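Local coordinates for protein R.Pab1 family restriction endonuclease (Campylobacter coli, PDB 7CFA) that acts as a restriction DNA glycosylase, probably removing a base from its recognition sequence so that the DNA can be cut at the abasic site, at residues 55-60 with 75-80; 82-87 with 233-238; 67-72 with 222-227; 50-55 with 169-174. The protein carries 2 engineered substitutions. All blocks are in the same frame, centred on the assembly; numbering follows the deposited sequence.

Contact 1: residues 55-60 with 75-80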
# COMPACT_ATOMS: atom_id res chain seq x y z
N TYR A 55 -16.24 12.74 -1.76
CA TYR A 55 -17.24 13.78 -1.61
C TYR A 55 -17.32 14.73 -2.80
O TYR A 55 -18.21 15.59 -2.82
CB TYR A 55 -16.99 14.59 -0.33
CG TYR A 55 -15.62 15.24 -0.24
CD1 TYR A 55 -15.34 16.41 -0.93
CD2 TYR A 55 -14.62 14.69 0.55
CE1 TYR A 55 -14.10 17.01 -0.84
CE2 TYR A 55 -13.37 15.28 0.64
CZ TYR A 55 -13.12 16.45 -0.06
OH TYR A 55 -11.89 17.05 0.02
N ASP A 56 -16.45 14.60 -3.79
CA ASP A 56 -16.54 15.43 -4.98
C ASP A 56 -15.87 14.71 -6.15
O ASP A 56 -15.26 13.65 -6.00
CB ASP A 56 -15.92 16.81 -4.77
CG ASP A 56 -14.47 16.75 -4.37
OD1 ASP A 56 -13.90 15.64 -4.30
OD2 ASP A 56 -13.88 17.82 -4.12
N MET A 57 -15.99 15.32 -7.33
CA MET A 57 -15.39 14.80 -8.54
C MET A 57 -15.08 15.97 -9.46
O MET A 57 -15.84 16.95 -9.50
CB MET A 57 -16.31 13.79 -9.24
CG MET A 57 -15.72 13.20 -10.51
SD MET A 57 -16.57 11.72 -11.08
CE MET A 57 -18.25 12.32 -11.22
N VAL A 58 -13.95 15.88 -10.17
CA VAL A 58 -13.58 16.93 -11.11
C VAL A 58 -14.66 17.06 -12.17
O VAL A 58 -15.05 16.07 -12.81
CB VAL A 58 -12.21 16.62 -11.73
CG1 VAL A 58 -11.88 17.65 -12.81
CG2 VAL A 58 -11.14 16.61 -10.66
N ALA A 59 -15.16 18.27 -12.35
CA ALA A 59 -16.26 18.54 -13.26
C ALA A 59 -15.75 19.24 -14.52
O ALA A 59 -14.65 19.79 -14.55
CB ALA A 59 -17.33 19.40 -12.59
N GLY A 60 -16.58 19.21 -15.56
CA GLY A 60 -16.29 19.91 -16.78
C GLY A 60 -16.69 21.37 -16.70
O GLY A 60 -16.98 21.92 -15.64
N LYS A 75 -17.60 19.05 -8.71
CA LYS A 75 -19.03 18.89 -8.56
C LYS A 75 -19.31 17.85 -7.48
O LYS A 75 -18.42 17.09 -7.09
CB LYS A 75 -19.70 18.48 -9.88
CG LYS A 75 -19.26 17.14 -10.42
CD LYS A 75 -19.99 16.82 -11.72
CE LYS A 75 -19.55 15.48 -12.28
NZ LYS A 75 -20.31 15.13 -13.51
N LEU A 76 -20.55 17.83 -7.01
CA LEU A 76 -20.93 16.90 -5.95
C LEU A 76 -20.84 15.46 -6.44
O LEU A 76 -21.02 15.17 -7.62
CB LEU A 76 -22.34 17.20 -5.46
CG LEU A 76 -22.58 18.60 -4.90
CD1 LEU A 76 -23.98 18.72 -4.32
CD2 LEU A 76 -21.54 18.96 -3.85
N TYR A 77 -20.54 14.56 -5.51
CA TYR A 77 -20.31 13.16 -5.85
C TYR A 77 -20.40 12.32 -4.58
O TYR A 77 -19.83 12.70 -3.55
CB TYR A 77 -18.94 12.99 -6.52
CG TYR A 77 -18.59 11.57 -6.92
CD1 TYR A 77 -19.36 10.88 -7.85
CD2 TYR A 77 -17.48 10.94 -6.38
CE1 TYR A 77 -19.03 9.59 -8.21
CE2 TYR A 77 -17.15 9.65 -6.74
CZ TYR A 77 -17.92 8.98 -7.65
OH TYR A 77 -17.59 7.69 -8.01
N GLU A 78 -21.11 11.20 -4.66
CA GLU A 78 -21.23 10.24 -3.57
C GLU A 78 -21.69 10.89 -2.28
O GLU A 78 -22.88 11.20 -2.13
CB GLU A 78 -19.90 9.51 -3.37
CG GLU A 78 -19.59 8.53 -4.49
CD GLU A 78 -18.43 7.61 -4.18
OE1 GLU A 78 -17.51 8.04 -3.44
OE2 GLU A 78 -18.44 6.46 -4.66
N LEU A 79 -20.77 11.10 -1.33
CA LEU A 79 -21.15 11.59 -0.01
C LEU A 79 -21.87 12.92 -0.08
O LEU A 79 -22.94 13.10 0.52
CB LEU A 79 -19.91 11.69 0.88
CG LEU A 79 -20.15 12.29 2.27
CD1 LEU A 79 -21.14 11.44 3.06
CD2 LEU A 79 -18.83 12.42 3.03
N SER A 80 -21.31 13.89 -0.81
CA SER A 80 -21.93 15.21 -0.88
C SER A 80 -23.21 15.19 -1.69
O SER A 80 -24.14 15.96 -1.41
CB SER A 80 -20.95 16.23 -1.45
OG SER A 80 -20.67 15.96 -2.82
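Met-57 and Lys-75 form an antiparallel hydrogen-bonded pair. Met-57 N gives its hydrogen to Lys-75 O at 3.0 Å, in the plane of that carbonyl, and Lys-75 N returns a bond of 2.9 Å to Met-57 O, nearly along the C=O axis. The two side chains leave on the same face and run side by side, so that Met-57 CE rests on Lys-75 CE at 3.6 Å. Ala-59 CB lies against the base of the lysine chain, 3.7 Å from Lys-75 CG. Beyond CG that chain is fully extended, and NZ reaches a salt bridge with Asp-63.

On its other flank Met-57 meets Tyr-77. With CG anti to the backbone N (chi1 -179°) and chi2 extended, SD sits over the tyrosine ring, 4.4 Å from the centroid; the bend at chi3 (55°) then turns CE to CD1 of the same ring. Glu-78 CG lies over the centre of the opposite face, so the ring is sandwiched.

Farther along, Ser-80 OG lies between its own backbone N and carbonyl carbon (chi1 67°). From there it donates a very short bond, 2.5 Å, to Tyr-55 O, approaching from above the carbonyl plane. The same hydroxyl oxygen accepts from Tyr-77 N at 3.0 Å, which fixes it between the loop and the first turn of helix 79-88. Glu-78, at the N-cap position, pairs with Lys-20. The whole is an edge-strand pairing in a small antiparallel sheet, topped by a Met-aromatic contact.

Contact 2: residues 82-87 with 233-238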
# COMPACT_ATOMS: atom_id res chain seq x y z
N ILE A 82 -25.26 12.63 -1.70
CA ILE A 82 -26.24 12.06 -0.77
C ILE A 82 -26.77 13.13 0.17
O ILE A 82 -27.98 13.26 0.38
CB ILE A 82 -25.61 10.88 0.01
CG1 ILE A 82 -25.35 9.70 -0.92
CG2 ILE A 82 -26.52 10.47 1.16
CD1 ILE A 82 -24.38 8.68 -0.35
N ILE A 83 -25.86 13.94 0.73
CA ILE A 83 -26.27 15.00 1.64
C ILE A 83 -27.09 16.05 0.91
O ILE A 83 -28.04 16.61 1.47
CB ILE A 83 -25.03 15.60 2.32
CG1 ILE A 83 -24.36 14.55 3.21
CG2 ILE A 83 -25.40 16.84 3.14
CD1 ILE A 83 -23.11 15.02 3.90
N PHE A 84 -26.76 16.33 -0.36
CA PHE A 84 -27.51 17.32 -1.13
C PHE A 84 -28.96 16.87 -1.32
O PHE A 84 -29.89 17.67 -1.17
CB PHE A 84 -26.83 17.56 -2.47
CG PHE A 84 -27.62 18.45 -3.40
CD1 PHE A 84 -27.54 19.82 -3.29
CD2 PHE A 84 -28.43 17.90 -4.38
CE1 PHE A 84 -28.26 20.64 -4.14
CE2 PHE A 84 -29.16 18.71 -5.23
CZ PHE A 84 -29.07 20.09 -5.11
N GLN A 85 -29.16 15.60 -1.68
CA GLN A 85 -30.52 15.13 -1.96
C GLN A 85 -31.37 15.10 -0.70
O GLN A 85 -32.56 15.43 -0.74
CB GLN A 85 -30.47 13.74 -2.60
CG GLN A 85 -29.82 13.72 -3.98
CD GLN A 85 -29.93 12.36 -4.66
OE1 GLN A 85 -30.99 11.74 -4.66
NE2 GLN A 85 -28.83 11.90 -5.23
N PHE A 86 -30.78 14.71 0.44
CA PHE A 86 -31.55 14.69 1.68
C PHE A 86 -31.80 16.09 2.21
O PHE A 86 -32.80 16.32 2.91
CB PHE A 86 -30.84 13.83 2.73
CG PHE A 86 -31.13 12.37 2.59
CD1 PHE A 86 -32.15 11.78 3.32
CD2 PHE A 86 -30.39 11.58 1.71
CE1 PHE A 86 -32.42 10.44 3.19
CE2 PHE A 86 -30.67 10.24 1.58
CZ PHE A 86 -31.68 9.66 2.32
N PHE A 87 -30.92 17.04 1.89
CA PHE A 87 -31.23 18.44 2.17
C PHE A 87 -32.26 18.99 1.20
O PHE A 87 -33.08 19.83 1.58
CB PHE A 87 -29.96 19.29 2.13
CG PHE A 87 -30.18 20.72 2.50
CD1 PHE A 87 -30.23 21.11 3.83
CD2 PHE A 87 -30.35 21.69 1.52
CE1 PHE A 87 -30.44 22.43 4.17
CE2 PHE A 87 -30.56 23.01 1.86
CZ PHE A 87 -30.60 23.38 3.19
N ILE A 233 -20.75 22.73 1.75
CA ILE A 233 -21.81 23.12 2.67
C ILE A 233 -22.45 24.43 2.22
O ILE A 233 -23.68 24.58 2.24
CB ILE A 233 -21.28 23.22 4.11
CG1 ILE A 233 -20.83 21.84 4.60
CG2 ILE A 233 -22.33 23.79 5.04
CD1 ILE A 233 -20.27 21.85 6.01
N GLU A 234 -21.63 25.39 1.79
CA GLU A 234 -22.16 26.67 1.33
C GLU A 234 -23.01 26.50 0.08
O GLU A 234 -24.04 27.16 -0.07
CB GLU A 234 -21.01 27.65 1.07
CG GLU A 234 -21.45 29.09 0.83
CD GLU A 234 -21.95 29.76 2.10
OE1 GLU A 234 -21.65 29.26 3.20
OE2 GLU A 234 -22.65 30.79 1.99
N PHE A 235 -22.60 25.61 -0.83
CA PHE A 235 -23.37 25.37 -2.04
C PHE A 235 -24.70 24.70 -1.73
O PHE A 235 -25.73 25.03 -2.33
CB PHE A 235 -22.56 24.52 -3.02
CG PHE A 235 -23.35 24.01 -4.19
CD1 PHE A 235 -23.59 24.82 -5.29
CD2 PHE A 235 -23.86 22.72 -4.20
CE1 PHE A 235 -24.32 24.36 -6.37
CE2 PHE A 235 -24.59 22.25 -5.27
CZ PHE A 235 -24.82 23.07 -6.36
N ILE A 236 -24.70 23.75 -0.79
CA ILE A 236 -25.94 23.06 -0.43
C ILE A 236 -26.88 24.00 0.31
O ILE A 236 -28.09 24.03 0.03
CB ILE A 236 -25.62 21.80 0.39
CG1 ILE A 236 -24.83 20.80 -0.46
CG2 ILE A 236 -26.90 21.16 0.91
CD1 ILE A 236 -24.42 19.54 0.28
N LEU A 237 -26.35 24.79 1.24
CA LEU A 237 -27.19 25.71 2.00
C LEU A 237 -27.87 26.73 1.09
O LEU A 237 -29.02 27.12 1.33
CB LEU A 237 -26.36 26.42 3.08
CG LEU A 237 -26.01 25.60 4.32
CD1 LEU A 237 -25.08 26.37 5.23
CD2 LEU A 237 -27.28 25.20 5.06
N ASN A 238 -27.17 27.17 0.04
CA ASN A 238 -27.71 28.15 -0.89
C ASN A 238 -28.47 27.52 -2.05
O ASN A 238 -28.54 28.11 -3.14
CB ASN A 238 -26.58 29.04 -1.42
CG ASN A 238 -25.91 29.85 -0.32
OD1 ASN A 238 -26.56 30.25 0.65
ND2 ASN A 238 -24.62 30.09 -0.47
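Ile-236 carries most of the contact, and its two branches do different work. Its CG2 is anti to the backbone N and meets Phe-87, coming within 3.5 Å of CD2 and also lying close to CG and CB. The other branch, with CG1 beside the backbone N (chi1 -65°) and chi2 extended, sends CD1 toward the first turn of 82-87, where it lies 4.0 Å from Phe-84 N and 4.1 Å from Ile-83 CG2.

Phe-84 and Phe-87 both hold CG anti to the backbone N, yet they use their rings differently. Phe-84 presents a ring edge: CG1 of Ile-236 lies near the ring plane, 4.0 Å from CD1, while CE1 meets Phe-235 CE2 at 4.2 Å. Phe-87 reaches farther across, bringing CE2 to 3.2 Å from the backbone oxygen of Ile-236 and CZ up to Leu-237 CD2.

Hydrogen bonds play no part between the two segments. Their axes run 24° apart in direction and approach to 10.3 Å, a near-parallel packing of helix 79-88 on helix 223-237. Helix 208-219 touches Ile-83 through Leu-212 and Leu-215, while helix 94-106 packs against Phe-87 and Leu-237 through Leu-97. Strand 8-13 lies against Ile-82 and Phe-86.

Contact 3: residues 67-72 with 222-227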
# COMPACT_ATOMS: atom_id res chain seq x y z
N ILE A 67 -15.48 25.43 -6.79
CA ILE A 67 -14.06 25.40 -7.13
C ILE A 67 -13.30 24.95 -5.89
O ILE A 67 -13.37 25.60 -4.84
CB ILE A 67 -13.56 26.77 -7.61
CG1 ILE A 67 -14.33 27.21 -8.86
CG2 ILE A 67 -12.07 26.72 -7.90
CD1 ILE A 67 -13.88 28.54 -9.42
N GLY A 68 -12.56 23.85 -6.02
CA GLY A 68 -11.87 23.26 -4.89
C GLY A 68 -10.65 24.04 -4.45
O GLY A 68 -10.30 25.09 -5.00
N ALA A 69 -10.00 23.51 -3.41
CA ALA A 69 -8.80 24.16 -2.88
C ALA A 69 -7.65 24.13 -3.87
O ALA A 69 -6.78 25.01 -3.84
CB ALA A 69 -8.39 23.49 -1.56
N ASN A 70 -7.61 23.13 -4.74
CA ASN A 70 -6.60 23.04 -5.78
C ASN A 70 -6.90 23.93 -6.98
O ASN A 70 -6.15 23.90 -7.96
CB ASN A 70 -6.44 21.59 -6.24
CG ASN A 70 -7.78 20.91 -6.50
OD1 ASN A 70 -8.82 21.56 -6.56
ND2 ASN A 70 -7.75 19.59 -6.65
N GLY A 71 -7.98 24.71 -6.93
CA GLY A 71 -8.34 25.57 -8.04
C GLY A 71 -9.01 24.88 -9.20
O GLY A 71 -9.13 25.48 -10.27
N LYS A 72 -9.47 23.65 -9.02
CA LYS A 72 -10.08 22.88 -10.09
C LYS A 72 -11.60 22.95 -10.00
O LYS A 72 -12.18 23.15 -8.94
CB LYS A 72 -9.63 21.42 -10.05
CG LYS A 72 -8.16 21.21 -10.35
CD LYS A 72 -7.81 19.73 -10.36
CE LYS A 72 -6.36 19.51 -10.74
NZ LYS A 72 -6.01 18.06 -10.79
N SER A 222 -7.58 17.69 6.40
CA SER A 222 -6.51 18.62 6.03
C SER A 222 -7.14 19.98 5.75
O SER A 222 -8.37 20.13 5.76
CB SER A 222 -5.72 18.11 4.83
OG SER A 222 -6.52 18.13 3.66
N ASN A 223 -6.29 20.97 5.48
CA ASN A 223 -6.79 22.29 5.13
C ASN A 223 -7.49 22.27 3.77
O ASN A 223 -8.52 22.93 3.60
CB ASN A 223 -5.65 23.31 5.13
CG ASN A 223 -5.47 23.98 6.48
OD1 ASN A 223 -6.44 24.22 7.19
ND2 ASN A 223 -4.22 24.27 6.83
N ASN A 224 -6.95 21.52 2.81
CA ASN A 224 -7.61 21.41 1.51
C ASN A 224 -8.97 20.73 1.65
O ASN A 224 -9.96 21.19 1.06
CB ASN A 224 -6.73 20.65 0.53
CG ASN A 224 -5.49 21.43 0.14
OD1 ASN A 224 -5.44 22.66 0.27
ND2 ASN A 224 -4.47 20.73 -0.35
N HIS A 225 -9.04 19.64 2.42
CA HIS A 225 -10.32 18.99 2.67
C HIS A 225 -11.27 19.91 3.44
O HIS A 225 -12.47 19.93 3.16
CB HIS A 225 -10.11 17.69 3.44
CG HIS A 225 -9.54 16.58 2.61
ND1 HIS A 225 -10.16 16.10 1.48
CD2 HIS A 225 -8.41 15.85 2.76
CE1 HIS A 225 -9.44 15.13 0.96
NE2 HIS A 225 -8.37 14.95 1.72
N ARG A 226 -10.74 20.67 4.40
CA ARG A 226 -11.57 21.64 5.11
C ARG A 226 -12.18 22.64 4.14
O ARG A 226 -13.38 22.93 4.20
CB ARG A 226 -10.75 22.36 6.17
CG ARG A 226 -11.57 23.29 7.06
CD ARG A 226 -10.84 24.59 7.35
NE ARG A 226 -9.52 24.37 7.94
CZ ARG A 226 -9.29 24.34 9.25
NH1 ARG A 226 -10.29 24.52 10.11
NH2 ARG A 226 -8.06 24.14 9.71
N TYR A 227 -11.37 23.18 3.23
CA TYR A 227 -11.85 24.16 2.27
C TYR A 227 -12.92 23.57 1.35
O TYR A 227 -13.94 24.21 1.09
CB TYR A 227 -10.68 24.71 1.44
CG TYR A 227 -11.06 25.76 0.42
CD1 TYR A 227 -11.02 27.11 0.74
CD2 TYR A 227 -11.45 25.40 -0.86
CE1 TYR A 227 -11.36 28.07 -0.19
CE2 TYR A 227 -11.79 26.36 -1.80
CZ TYR A 227 -11.74 27.69 -1.46
OH TYR A 227 -12.08 28.64 -2.39
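A tight hairpin loop, a type I beta turn from Gly-68 to Gly-71 between strands 66-67 and 73-76, leans on the N-terminal turn of helix 223-237. Both partners are shaped by local bonds. In the loop, Gly-71 N closes the turn onto Gly-68 O at 3.0 Å, and Gly-68 N reaches Lys-72 O across its base. Asn-70 OD1 then accepts from Lys-72 N, making an Asx turn; the donor stands well above the plane of the amide carbonyl.

On the helix side Ser-222 is the N-cap, and its OG takes a nearly straight bond from His-225 N (3.2 Å, 170°). Asn-223 OD1 is gripped side-on by Arg-226, whose NE and NH2 both point to this single oxygen within the guanidinium plane. The other terminal nitrogen of that arginine, NH1, bonds to backbone oxygens of Leu-104 and Asn-107, so the helix start is also tied to the end of helix 94-106.

Between the two segments the contact is light and largely apolar, at the surface. Ala-69 CB points at the helix and settles between Asn-224 and Tyr-227, 3.6 Å from Asn-224 OD1 and 3.7 Å from Tyr-227 CD2. Its amide is held as well, since Ala-69 N bonds to Asn-228 OD1 one residue farther along the helix. Tyr-227, with CG anti to the backbone N (chi1 -179°), lies along the loop backbone, and Ile-67 O lies at the ring edge, in the plane of the ring, 3.5 Å from Tyr-227 CE2.

Contact 4: residues 50-55 with 169-174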
# COMPACT_ATOMS: atom_id res chain seq x y z
N GLU A 50 -16.09 -2.57 2.18
CA GLU A 50 -15.12 -1.50 2.32
C GLU A 50 -15.30 -0.54 1.15
O GLU A 50 -15.11 -0.93 -0.01
CB GLU A 50 -13.69 -2.03 2.36
CG GLU A 50 -12.69 -1.03 2.90
CD GLU A 50 -11.27 -1.54 2.85
OE1 GLU A 50 -10.73 -1.72 1.74
OE2 GLU A 50 -10.68 -1.76 3.94
N TRP A 51 -15.66 0.70 1.46
CA TRP A 51 -16.02 1.70 0.45
C TRP A 51 -15.13 2.93 0.62
O TRP A 51 -15.31 3.71 1.56
CB TRP A 51 -17.50 2.07 0.57
CG TRP A 51 -18.03 3.04 -0.46
CD1 TRP A 51 -17.35 3.56 -1.53
CD2 TRP A 51 -19.34 3.60 -0.50
NE1 TRP A 51 -18.17 4.41 -2.23
CE2 TRP A 51 -19.40 4.45 -1.62
CE3 TRP A 51 -20.48 3.47 0.30
CZ2 TRP A 51 -20.55 5.17 -1.96
CZ3 TRP A 51 -21.62 4.18 -0.04
CH2 TRP A 51 -21.64 5.02 -1.16
N GLN A 52 -14.16 3.09 -0.28
CA GLN A 52 -13.32 4.29 -0.30
C GLN A 52 -14.13 5.41 -0.93
O GLN A 52 -14.02 5.72 -2.12
CB GLN A 52 -12.01 4.03 -1.05
CG GLN A 52 -11.03 5.20 -0.97
CD GLN A 52 -9.74 4.93 -1.71
OE1 GLN A 52 -9.60 3.92 -2.40
NE2 GLN A 52 -8.78 5.84 -1.58
N ILE A 53 -14.95 6.04 -0.10
CA ILE A 53 -15.96 6.98 -0.57
C ILE A 53 -15.35 8.37 -0.71
O ILE A 53 -14.48 8.77 0.08
CB ILE A 53 -17.17 6.99 0.38
CG1 ILE A 53 -18.30 7.86 -0.17
CG2 ILE A 53 -16.75 7.45 1.77
CD1 ILE A 53 -19.55 7.82 0.68
N GLY A 54 -15.79 9.11 -1.72
CA GLY A 54 -15.41 10.49 -1.92
C GLY A 54 -16.56 11.44 -1.67
O GLY A 54 -17.69 11.05 -1.40
N TYR A 55 -16.24 12.74 -1.76
CA TYR A 55 -17.24 13.78 -1.61
C TYR A 55 -17.32 14.73 -2.80
O TYR A 55 -18.21 15.59 -2.82
CB TYR A 55 -16.99 14.59 -0.33
CG TYR A 55 -15.62 15.24 -0.24
CD1 TYR A 55 -15.34 16.41 -0.93
CD2 TYR A 55 -14.62 14.69 0.55
CE1 TYR A 55 -14.10 17.01 -0.84
CE2 TYR A 55 -13.37 15.28 0.64
CZ TYR A 55 -13.12 16.45 -0.06
OH TYR A 55 -11.89 17.05 0.02
N MET A 169 -6.62 8.41 3.87
CA MET A 169 -7.61 7.80 2.99
C MET A 169 -8.75 7.27 3.85
O MET A 169 -8.52 6.42 4.73
CB MET A 169 -7.00 6.68 2.16
CG MET A 169 -6.22 7.14 0.94
SD MET A 169 -4.72 8.06 1.34
CE MET A 169 -3.78 6.81 2.22
N LEU A 170 -9.95 7.77 3.61
CA LEU A 170 -11.11 7.39 4.41
C LEU A 170 -11.84 6.24 3.74
O LEU A 170 -12.10 6.27 2.53
CB LEU A 170 -12.05 8.59 4.59
CG LEU A 170 -13.20 8.46 5.59
CD1 LEU A 170 -13.49 9.80 6.24
CD2 LEU A 170 -14.46 7.92 4.93
N TYR A 171 -12.17 5.22 4.52
CA TYR A 171 -12.93 4.07 4.05
C TYR A 171 -14.21 3.95 4.87
O TYR A 171 -14.17 4.06 6.10
CB TYR A 171 -12.10 2.78 4.16
CG TYR A 171 -10.89 2.76 3.25
CD1 TYR A 171 -9.69 3.32 3.65
CD2 TYR A 171 -10.96 2.20 1.98
CE1 TYR A 171 -8.58 3.31 2.83
CE2 TYR A 171 -9.86 2.18 1.15
CZ TYR A 171 -8.67 2.74 1.57
OH TYR A 171 -7.58 2.73 0.75
N PHE A 172 -15.32 3.74 4.18
CA PHE A 172 -16.63 3.59 4.81
C PHE A 172 -16.99 2.11 4.84
O PHE A 172 -17.01 1.46 3.79
CB PHE A 172 -17.68 4.41 4.05
CG PHE A 172 -19.04 4.39 4.68
CD1 PHE A 172 -19.19 4.51 6.05
CD2 PHE A 172 -20.17 4.29 3.89
CE1 PHE A 172 -20.45 4.50 6.63
CE2 PHE A 172 -21.43 4.28 4.46
CZ PHE A 172 -21.57 4.39 5.82
N CYS A 173 -17.25 1.58 6.03
CA CYS A 173 -17.41 0.14 6.21
C CYS A 173 -18.72 -0.18 6.92
O CYS A 173 -19.17 0.57 7.80
CB CYS A 173 -16.23 -0.44 7.00
SG CYS A 173 -14.61 -0.08 6.30
N PHE A 174 -19.30 -1.31 6.55
CA PHE A 174 -20.55 -1.80 7.12
C PHE A 174 -20.74 -3.25 6.68
O PHE A 174 -20.22 -3.66 5.64
CB PHE A 174 -21.74 -0.94 6.69
CG PHE A 174 -21.83 -0.72 5.21
CD1 PHE A 174 -22.51 -1.62 4.41
CD2 PHE A 174 -21.24 0.38 4.63
CE1 PHE A 174 -22.59 -1.43 3.04
CE2 PHE A 174 -21.32 0.59 3.26
CZ PHE A 174 -22.00 -0.32 2.47
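Backbone bonding comes first. Trp-51 and Phe-172 form an antiparallel hydrogen-bonded pair: Trp-51 N reaches Phe-172 O at 2.8 Å, and Phe-172 N gives a short, nearly straight bond of 2.6 Å (173°) to Trp-51 O. That last oxygen also takes a weak bond from Ile-53 N, which closes an inverse gamma turn centred on Gln-52 and bends the chain off the strand.

Apolar packing fills the face carrying Trp-51 and Phe-172. Both hold CG anti to the backbone N and lie side by side, and Trp-51 CE3 comes in the plane of the Phe-172 ring, at its edge, 3.7 Å from CD2. One face of that ring is covered by Phe-174 CD2. Ile-53 CG2 packs on Phe-172 CB and Leu-170 CD2, both at 3.9 Å, while its CB lies over one face of the indole.

Tyr-171 runs alongside Gln-52, whose CB is 3.6 Å from Tyr-171 CE2, and is crossed obliquely by Glu-50, whose CG is 3.8 Å from Tyr-171 CD2. Charge is concentrated in Glu-50, buried but answered by salt bridges from OE1 to Arg-22 and from OE2 to Lys-24, which would be expected to keep it ionised.

The pair is central in the seven-stranded antiparallel sheet, consistent with the half-pipe fold of the R.PabI family: strand 21-27 flanks 47-51, strand 152-159 flanks 166-175, and helix 208-219 covers Ile-53, Leu-170 and Phe-172.

How the contacts relate
Contact 4 lies in the core, near the centre of the chain, and joins two strands of the large sheet; contact 3 is a surface touch, and contacts 1 and 2 are partly buried. Contacts 1 and 4 both include Tyr-55, where the chain leaves the large sheet for the small one, and Glu-78 OE1 to Gly-54 N links them. Helix 79-88 begins in contact 1 and continues into contact 2, while contacts 2 and 3 use opposite ends of helix 223-237. Backbone hydrogen bonds pair the strands in contacts 1 and 4, whereas in contacts 2 and 3 none cross between the segments. Tyr-55 OH probably bonds to His-225 ND1, joining contact 3 to both strand contacts.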